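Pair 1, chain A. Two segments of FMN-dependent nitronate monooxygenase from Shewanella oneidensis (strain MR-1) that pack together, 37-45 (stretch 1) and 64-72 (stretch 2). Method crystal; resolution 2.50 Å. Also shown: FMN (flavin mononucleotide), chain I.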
# COMPACT_ATOMS: atom_id res chain seq x y z
N GLY A 37 2.36 18.29 -20.64
CA GLY A 37 1.71 17.90 -19.38
C GLY A 37 1.51 19.11 -18.50
O GLY A 37 1.53 20.24 -18.98
N LEU A 38 1.31 18.88 -17.20
CA LEU A 38 1.19 19.98 -16.25
C LEU A 38 2.41 20.02 -15.36
O LEU A 38 2.62 19.11 -14.56
CB LEU A 38 -0.09 19.84 -15.40
CG LEU A 38 -0.45 21.00 -14.46
CD1 LEU A 38 -1.02 22.19 -15.22
CD2 LEU A 38 -1.46 20.55 -13.42
N GLY A 39 3.24 21.05 -15.53
CA GLY A 39 4.41 21.28 -14.67
C GLY A 39 4.01 21.96 -13.37
O GLY A 39 3.01 22.67 -13.33
N SER A 40 4.80 21.77 -12.33
CA SER A 40 4.41 22.15 -10.99
C SER A 40 5.55 22.83 -10.25
O SER A 40 6.69 22.34 -10.26
CB SER A 40 3.96 20.93 -10.19
OG SER A 40 2.86 20.29 -10.80
N LEU A 41 5.23 23.96 -9.61
CA LEU A 41 6.17 24.69 -8.76
C LEU A 41 5.80 24.44 -7.30
O LEU A 41 4.71 24.82 -6.85
CB LEU A 41 6.16 26.19 -9.07
CG LEU A 41 7.11 27.07 -8.24
CD1 LEU A 41 8.56 26.69 -8.42
CD2 LEU A 41 6.94 28.56 -8.54
N PRO A 42 6.65 23.70 -6.58
CA PRO A 42 6.46 23.57 -5.13
C PRO A 42 6.79 24.88 -4.43
O PRO A 42 7.88 25.42 -4.64
CB PRO A 42 7.45 22.47 -4.74
CG PRO A 42 8.53 22.53 -5.78
CD PRO A 42 7.92 23.08 -7.03
N CYS A 43 5.84 25.43 -3.68
CA CYS A 43 6.03 26.72 -3.01
C CYS A 43 6.14 26.66 -1.50
O CYS A 43 6.35 27.68 -0.88
CB CYS A 43 4.90 27.68 -3.39
SG CYS A 43 4.85 27.94 -5.16
N ALA A 44 6.06 25.48 -0.90
CA ALA A 44 6.03 25.38 0.56
C ALA A 44 7.27 26.01 1.23
O ALA A 44 7.17 26.53 2.34
CB ALA A 44 5.88 23.92 0.99
N MET A 45 8.43 25.91 0.59
CA MET A 45 9.67 26.41 1.19
C MET A 45 10.16 27.75 0.62
O MET A 45 11.29 28.15 0.90
CB MET A 45 10.78 25.39 1.02
CG MET A 45 10.48 24.02 1.59
SD MET A 45 11.81 22.86 1.19
CE MET A 45 11.49 21.60 2.43
N LYS A 64 2.26 27.91 -21.37
CA LYS A 64 1.43 26.75 -21.09
C LYS A 64 1.08 26.65 -19.60
O LYS A 64 1.75 27.26 -18.76
CB LYS A 64 2.11 25.49 -21.61
CG LYS A 64 2.00 25.35 -23.12
CD LYS A 64 2.80 24.18 -23.63
CE LYS A 64 2.51 23.91 -25.09
NZ LYS A 64 3.32 22.77 -25.59
N PRO A 65 -0.01 25.94 -19.28
CA PRO A 65 -0.51 25.79 -17.91
C PRO A 65 0.53 25.27 -16.91
O PRO A 65 1.45 24.55 -17.28
CB PRO A 65 -1.64 24.78 -18.05
CG PRO A 65 -2.13 24.97 -19.45
CD PRO A 65 -0.92 25.32 -20.26
N ILE A 66 0.42 25.76 -15.68
CA ILE A 66 1.24 25.29 -14.58
C ILE A 66 0.43 25.20 -13.31
O ILE A 66 -0.63 25.81 -13.18
CB ILE A 66 2.43 26.22 -14.32
CG1 ILE A 66 1.96 27.54 -13.72
CG2 ILE A 66 3.21 26.46 -15.60
CD1 ILE A 66 3.02 28.60 -13.74
N ASN A 67 1.01 24.50 -12.35
CA ASN A 67 0.39 24.14 -11.08
C ASN A 67 1.32 24.67 -10.02
O ASN A 67 2.50 24.37 -10.06
CB ASN A 67 0.28 22.61 -11.01
CG ASN A 67 0.06 22.07 -9.60
OD1 ASN A 67 -0.54 22.72 -8.73
ND2 ASN A 67 0.46 20.83 -9.40
N VAL A 68 0.85 25.59 -9.18
CA VAL A 68 1.66 26.05 -8.04
C VAL A 68 1.13 25.41 -6.76
O VAL A 68 -0.09 25.32 -6.56
CB VAL A 68 1.72 27.60 -7.92
CG1 VAL A 68 2.05 28.22 -9.25
CG2 VAL A 68 0.40 28.16 -7.39
N ASN A 69 2.05 24.89 -5.95
CA ASN A 69 1.70 24.02 -4.83
C ASN A 69 2.00 24.69 -3.49
O ASN A 69 3.08 25.27 -3.32
CB ASN A 69 2.49 22.71 -4.92
CG ASN A 69 2.18 21.76 -3.80
OD1 ASN A 69 2.91 21.69 -2.80
ND2 ASN A 69 1.02 21.11 -3.89
N PHE A 70 1.08 24.54 -2.54
CA PHE A 70 1.23 25.09 -1.20
C PHE A 70 0.79 24.12 -0.11
O PHE A 70 -0.09 23.28 -0.33
CB PHE A 70 0.41 26.37 -1.05
CG PHE A 70 0.96 27.52 -1.81
CD1 PHE A 70 0.57 27.76 -3.12
CD2 PHE A 70 1.90 28.36 -1.23
CE1 PHE A 70 1.09 28.82 -3.83
CE2 PHE A 70 2.42 29.43 -1.94
CZ PHE A 70 2.02 29.66 -3.25
N PHE A 71 1.35 24.31 1.09
CA PHE A 71 0.88 23.65 2.30
C PHE A 71 -0.13 24.52 2.98
O PHE A 71 0.15 25.69 3.23
CB PHE A 71 2.02 23.43 3.29
CG PHE A 71 3.02 22.42 2.85
CD1 PHE A 71 2.79 21.61 1.74
CD2 PHE A 71 4.17 22.25 3.58
CE1 PHE A 71 3.73 20.67 1.36
CE2 PHE A 71 5.10 21.29 3.21
CZ PHE A 71 4.88 20.50 2.10
N CYS A 72 -1.24 23.92 3.40
CA CYS A 72 -2.22 24.62 4.24
C CYS A 72 -2.56 23.77 5.48
O CYS A 72 -3.69 23.33 5.68
CB CYS A 72 -3.47 24.94 3.44
SG CYS A 72 -4.19 23.47 2.73
N1 FMN I . 3.40 16.99 -2.55
C2 FMN I . 3.04 18.28 -2.30
O2 FMN I . 1.81 18.58 -2.28
N3 FMN I . 3.94 19.25 -2.05
C4 FMN I . 5.26 19.00 -2.04
O4 FMN I . 6.09 19.89 -1.80
C4A FMN I . 5.72 17.62 -2.30
N5 FMN I . 7.02 17.33 -2.33
C5A FMN I . 7.46 16.10 -2.63
C6 FMN I . 8.83 15.89 -2.67
C7 FMN I . 9.34 14.65 -2.99
C7M FMN I . 10.84 14.47 -2.98
C8 FMN I . 8.41 13.52 -3.28
C8M FMN I . 8.97 12.16 -3.62
C9 FMN I . 7.02 13.73 -3.24
C9A FMN I . 6.50 14.99 -2.92
N10 FMN I . 5.10 15.29 -2.90
C10 FMN I . 4.69 16.60 -2.57
C1' FMN I . 4.06 14.27 -3.14
C2' FMN I . 3.73 14.13 -4.62
O2' FMN I . 2.83 15.20 -4.99
C3' FMN I . 3.09 12.77 -4.92
O3' FMN I . 2.06 12.50 -3.96
C4' FMN I . 4.06 11.60 -4.88
O4' FMN I . 5.37 11.92 -5.37
C5' FMN I . 3.46 10.46 -5.69
O5' FMN I . 4.22 9.26 -5.55
P FMN I . 5.53 8.92 -6.42
O1P FMN I . 5.34 9.52 -7.79
O2P FMN I . 5.54 7.41 -6.41
O3P FMN I . 6.60 9.56 -5.61
O HOH W 1 5.35 22.73 -2.17

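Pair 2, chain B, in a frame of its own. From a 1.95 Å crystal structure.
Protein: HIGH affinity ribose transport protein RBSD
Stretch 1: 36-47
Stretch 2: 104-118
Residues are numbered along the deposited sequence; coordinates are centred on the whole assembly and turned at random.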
# COMPACT_ATOMS: atom_id res chain seq x y z
N GLY B 36 5.41 12.37 9.54
CA GLY B 36 4.67 12.73 8.34
C GLY B 36 5.38 13.66 7.37
O GLY B 36 4.94 13.81 6.23
N VAL B 37 6.46 14.30 7.80
CA VAL B 37 7.18 15.21 6.92
C VAL B 37 8.31 14.46 6.21
O VAL B 37 9.09 13.76 6.86
CB VAL B 37 7.77 16.42 7.70
CG1 VAL B 37 8.58 17.30 6.76
CG2 VAL B 37 6.65 17.22 8.33
N LEU B 38 8.37 14.60 4.89
CA LEU B 38 9.39 13.94 4.10
C LEU B 38 10.79 14.39 4.49
O LEU B 38 11.07 15.59 4.62
CB LEU B 38 9.17 14.22 2.61
CG LEU B 38 10.23 13.64 1.67
CD1 LEU B 38 10.19 12.11 1.70
CD2 LEU B 38 9.97 14.16 0.25
N LYS B 39 11.68 13.42 4.65
CA LYS B 39 13.06 13.70 5.02
C LYS B 39 14.03 13.28 3.92
O LYS B 39 14.05 12.13 3.49
CB LYS B 39 13.39 12.95 6.31
CG LYS B 39 14.80 13.13 6.83
CD LYS B 39 14.96 12.27 8.06
CE LYS B 39 16.32 12.39 8.69
NZ LYS B 39 16.36 11.52 9.89
N ILE B 40 14.82 14.24 3.45
CA ILE B 40 15.81 13.96 2.41
C ILE B 40 17.16 14.24 3.05
O ILE B 40 17.51 15.39 3.31
CB ILE B 40 15.57 14.86 1.19
CG1 ILE B 40 14.16 14.63 0.64
CG2 ILE B 40 16.61 14.57 0.13
CD1 ILE B 40 13.75 15.57 -0.48
N ASP B 41 17.91 13.17 3.31
CA ASP B 41 19.20 13.28 3.97
C ASP B 41 20.37 13.30 2.98
O ASP B 41 20.65 12.30 2.32
CB ASP B 41 19.34 12.11 4.95
CG ASP B 41 20.47 12.28 5.93
OD1 ASP B 41 20.54 11.46 6.88
OD2 ASP B 41 21.29 13.21 5.77
N LEU B 42 21.04 14.45 2.89
CA LEU B 42 22.17 14.62 1.98
C LEU B 42 23.51 14.46 2.68
O LEU B 42 24.55 14.45 2.02
CB LEU B 42 22.12 16.01 1.33
CG LEU B 42 20.87 16.39 0.52
CD1 LEU B 42 20.96 17.86 0.11
CD2 LEU B 42 20.76 15.49 -0.70
N SER B 43 23.48 14.34 4.00
CA SER B 43 24.71 14.22 4.77
C SER B 43 25.58 13.04 4.37
O SER B 43 25.08 11.98 3.99
CB SER B 43 24.40 14.13 6.28
OG SER B 43 23.79 12.90 6.61
N LEU B 44 26.89 13.24 4.45
CA LEU B 44 27.84 12.19 4.12
C LEU B 44 28.75 11.98 5.33
O LEU B 44 29.06 10.84 5.69
CB LEU B 44 28.67 12.61 2.90
CG LEU B 44 29.59 11.57 2.25
CD1 LEU B 44 28.80 10.31 1.92
CD2 LEU B 44 30.22 12.15 0.99
N LYS B 45 29.14 13.08 5.95
CA LYS B 45 30.01 13.06 7.13
C LYS B 45 29.87 14.42 7.79
O LYS B 45 29.35 15.36 7.19
CB LYS B 45 31.46 12.82 6.71
CG LYS B 45 32.01 13.94 5.82
CD LYS B 45 33.33 13.56 5.17
CE LYS B 45 34.45 13.41 6.19
NZ LYS B 45 35.74 13.06 5.50
N PRO B 46 30.33 14.55 9.04
CA PRO B 46 30.22 15.84 9.72
C PRO B 46 30.81 16.98 8.88
O PRO B 46 31.97 16.91 8.47
CB PRO B 46 30.98 15.61 11.02
CG PRO B 46 30.71 14.16 11.30
CD PRO B 46 30.90 13.53 9.94
N GLY B 47 30.00 17.99 8.60
CA GLY B 47 30.47 19.11 7.81
C GLY B 47 30.29 18.98 6.30
O GLY B 47 30.63 19.90 5.56
N LEU B 104 6.69 25.21 13.32
CA LEU B 104 6.47 25.55 11.92
C LEU B 104 6.94 24.46 10.96
O LEU B 104 6.39 24.33 9.87
CB LEU B 104 7.18 26.86 11.58
CG LEU B 104 6.45 28.17 11.90
CD1 LEU B 104 6.03 28.19 13.37
CD2 LEU B 104 7.36 29.34 11.58
N THR B 105 7.94 23.68 11.36
CA THR B 105 8.45 22.63 10.48
C THR B 105 7.43 21.52 10.22
O THR B 105 7.59 20.74 9.29
CB THR B 105 9.74 21.98 11.04
OG1 THR B 105 9.44 21.27 12.25
CG2 THR B 105 10.80 23.04 11.30
N LYS B 106 6.38 21.46 11.03
CA LYS B 106 5.36 20.43 10.86
C LYS B 106 4.56 20.69 9.57
O LYS B 106 3.90 19.80 9.05
CB LYS B 106 4.41 20.43 12.07
CG LYS B 106 5.12 20.16 13.39
CD LYS B 106 4.20 20.29 14.59
CE LYS B 106 3.08 19.26 14.56
NZ LYS B 106 2.20 19.38 15.75
N ASP B 107 4.65 21.92 9.06
CA ASP B 107 3.95 22.31 7.84
C ASP B 107 4.82 22.25 6.60
O ASP B 107 4.34 22.45 5.48
CB ASP B 107 3.39 23.72 7.98
CG ASP B 107 2.20 23.79 8.91
OD1 ASP B 107 1.24 23.01 8.69
OD2 ASP B 107 2.21 24.60 9.86
N ALA B 108 6.11 21.97 6.78
CA ALA B 108 7.05 21.89 5.67
C ALA B 108 6.75 20.72 4.74
O ALA B 108 6.26 19.68 5.18
CB ALA B 108 8.46 21.76 6.21
N LYS B 109 7.05 20.90 3.46
CA LYS B 109 6.83 19.86 2.47
C LYS B 109 7.96 18.85 2.59
O LYS B 109 7.84 17.71 2.16
CB LYS B 109 6.81 20.45 1.05
CG LYS B 109 5.70 21.45 0.81
CD LYS B 109 4.33 20.79 0.94
CE LYS B 109 3.21 21.80 0.84
NZ LYS B 109 1.87 21.15 1.01
N ALA B 110 9.06 19.28 3.19
CA ALA B 110 10.21 18.40 3.34
C ALA B 110 11.28 19.05 4.21
O ALA B 110 11.32 20.28 4.37
CB ALA B 110 10.81 18.07 1.97
N VAL B 111 12.13 18.21 4.77
CA VAL B 111 13.24 18.66 5.59
C VAL B 111 14.47 18.11 4.91
O VAL B 111 14.55 16.91 4.63
CB VAL B 111 13.16 18.12 7.04
CG1 VAL B 111 14.42 18.52 7.81
CG2 VAL B 111 11.93 18.67 7.73
N ILE B 112 15.42 18.99 4.61
CA ILE B 112 16.66 18.58 3.97
C ILE B 112 17.74 18.57 5.04
O ILE B 112 18.09 19.61 5.60
CB ILE B 112 17.02 19.54 2.83
CG1 ILE B 112 15.83 19.66 1.87
CG2 ILE B 112 18.23 19.03 2.08
CD1 ILE B 112 15.91 20.82 0.91
N ARG B 113 18.25 17.38 5.34
CA ARG B 113 19.26 17.23 6.37
C ARG B 113 20.66 17.35 5.78
O ARG B 113 21.03 16.61 4.87
CB ARG B 113 19.10 15.87 7.06
CG ARG B 113 20.04 15.65 8.24
CD ARG B 113 19.73 14.33 8.93
NE ARG B 113 20.53 14.13 10.14
CZ ARG B 113 21.41 13.15 10.31
NH1 ARG B 113 21.63 12.26 9.35
NH2 ARG B 113 22.08 13.06 11.44
N THR B 114 21.44 18.30 6.30
CA THR B 114 22.81 18.51 5.84
C THR B 114 23.75 17.89 6.88
O THR B 114 23.29 17.35 7.89
CB THR B 114 23.13 20.00 5.72
OG1 THR B 114 23.14 20.60 7.02
CG2 THR B 114 22.09 20.71 4.86
N GLY B 115 25.05 17.96 6.62
CA GLY B 115 26.00 17.40 7.56
C GLY B 115 26.50 18.43 8.55
O GLY B 115 27.48 18.21 9.25
N GLU B 116 25.81 19.57 8.60
CA GLU B 116 26.19 20.67 9.48
C GLU B 116 26.15 20.32 10.96
O GLU B 116 25.10 19.95 11.49
CB GLU B 116 25.26 21.87 9.23
CG GLU B 116 25.71 23.16 9.91
CD GLU B 116 27.02 23.67 9.35
OE1 GLU B 116 27.12 23.83 8.11
OE2 GLU B 116 27.96 23.93 10.14
N PHE B 117 27.30 20.44 11.61
CA PHE B 117 27.42 20.14 13.04
C PHE B 117 27.58 21.39 13.90
O PHE B 117 28.37 21.40 14.84
CB PHE B 117 28.61 19.21 13.29
CG PHE B 117 28.24 17.76 13.40
CD1 PHE B 117 27.45 17.14 12.43
CD2 PHE B 117 28.70 16.99 14.47
CE1 PHE B 117 27.13 15.78 12.52
CE2 PHE B 117 28.38 15.63 14.57
CZ PHE B 117 27.60 15.03 13.59
N THR B 118 26.84 22.45 13.58
CA THR B 118 26.90 23.67 14.39
C THR B 118 25.50 24.04 14.85
O THR B 118 24.52 23.82 14.13
CB THR B 118 27.53 24.87 13.62
OG1 THR B 118 26.71 25.21 12.49
CG2 THR B 118 28.93 24.52 13.15

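What backbone arrangement do the two pairs share? Each is a pair of neighbouring parallel strands, and 14 central residues superpose with an RMSD of 0.6 Å. The strand directions differ by 26° in pair 1 and 19° in pair 2. The same ladder joins them. In pair 1, Leu A41 N donates to Asn A67 O (2.8 Å) and Asn A69 N to Leu A41 O (2.8 Å); in pair 2, Ile B40 N donates to Val B111 O (2.9 Å) and Arg B113 N to Ile B40 O (2.9 Å). The next rung also matches: Cys A43 N to Asn A69 O (2.8 Å), and Leu B42 N to Arg B113 O (2.9 Å).

How is the face carrying Ser A40, Asn A67, Pro A42 and Asn A69 filled, compared with its match in pair 2? Ser A40 and Asn A67 are bridge partners, close enough for Asn A67 ND2 to donate to Ser A40 OG (2.8 Å). Their counterparts, Lys B39 and Val B111, make no such bond; instead the extended lysine brings its CE to 3.9 Å from Arg B113 CD. At the next bridge, Pro A42 offers no polar side-chain group, and Asn A69 turns to the flavin, its OD1 accepting from FMN N3 (2.8 Å). Asp B41 and Arg B113 occupy those positions and form a salt bridge, with Asp B41 OD1 2.8 Å from Arg B113 NH1.

What packs beside the first strand residues? Leu A38 matches Val B37, and both reach the second strand with apolar ends. Leu A38 CD2 lies 3.6 Å from Asn A67 CB, while Val B37 CG1 lies 3.7 Å from Val B111 CG2, so matched partners meet in both pairs. On the face bearing Leu A41 and Val A68, pair 2 has Ile B40 and Ile B112; the side-chain centres of Val A68 and Ile B112 fall only 0.4 Å apart.

How does each contact close beyond the ladder? Pair 1 uses aromatic rings: Cys A43 CB sits over a face of the Phe A70 ring, 3.4 Å from Phe A70 CE2, and Ala A44 CB over a face of the Phe A71 ring, 3.5 Å from Phe A71 CD2. Cys A43 SG also lies 4.2 Å from Val A68 CB, and the matched residues of pair 2 meet likewise, Leu B42 CD1 lying 3.6 Å from Ile B112 CG2; the contact of Cys A43 CB with the Phe A70 ring has no counterpart, because Thr B114 stands at that position. Ser B43 CB, matching Ala A44, approaches Gly B115 CA (3.9 Å). Where Phe A71 has its ring, Gly B115 has no side chain; its backbone is held by a separate bond, Gly B47 N donating to Gly B115 O (2.6 Å), and an ideal CB on Gly B115 would clash with Lys B45 O at 2.6 Å.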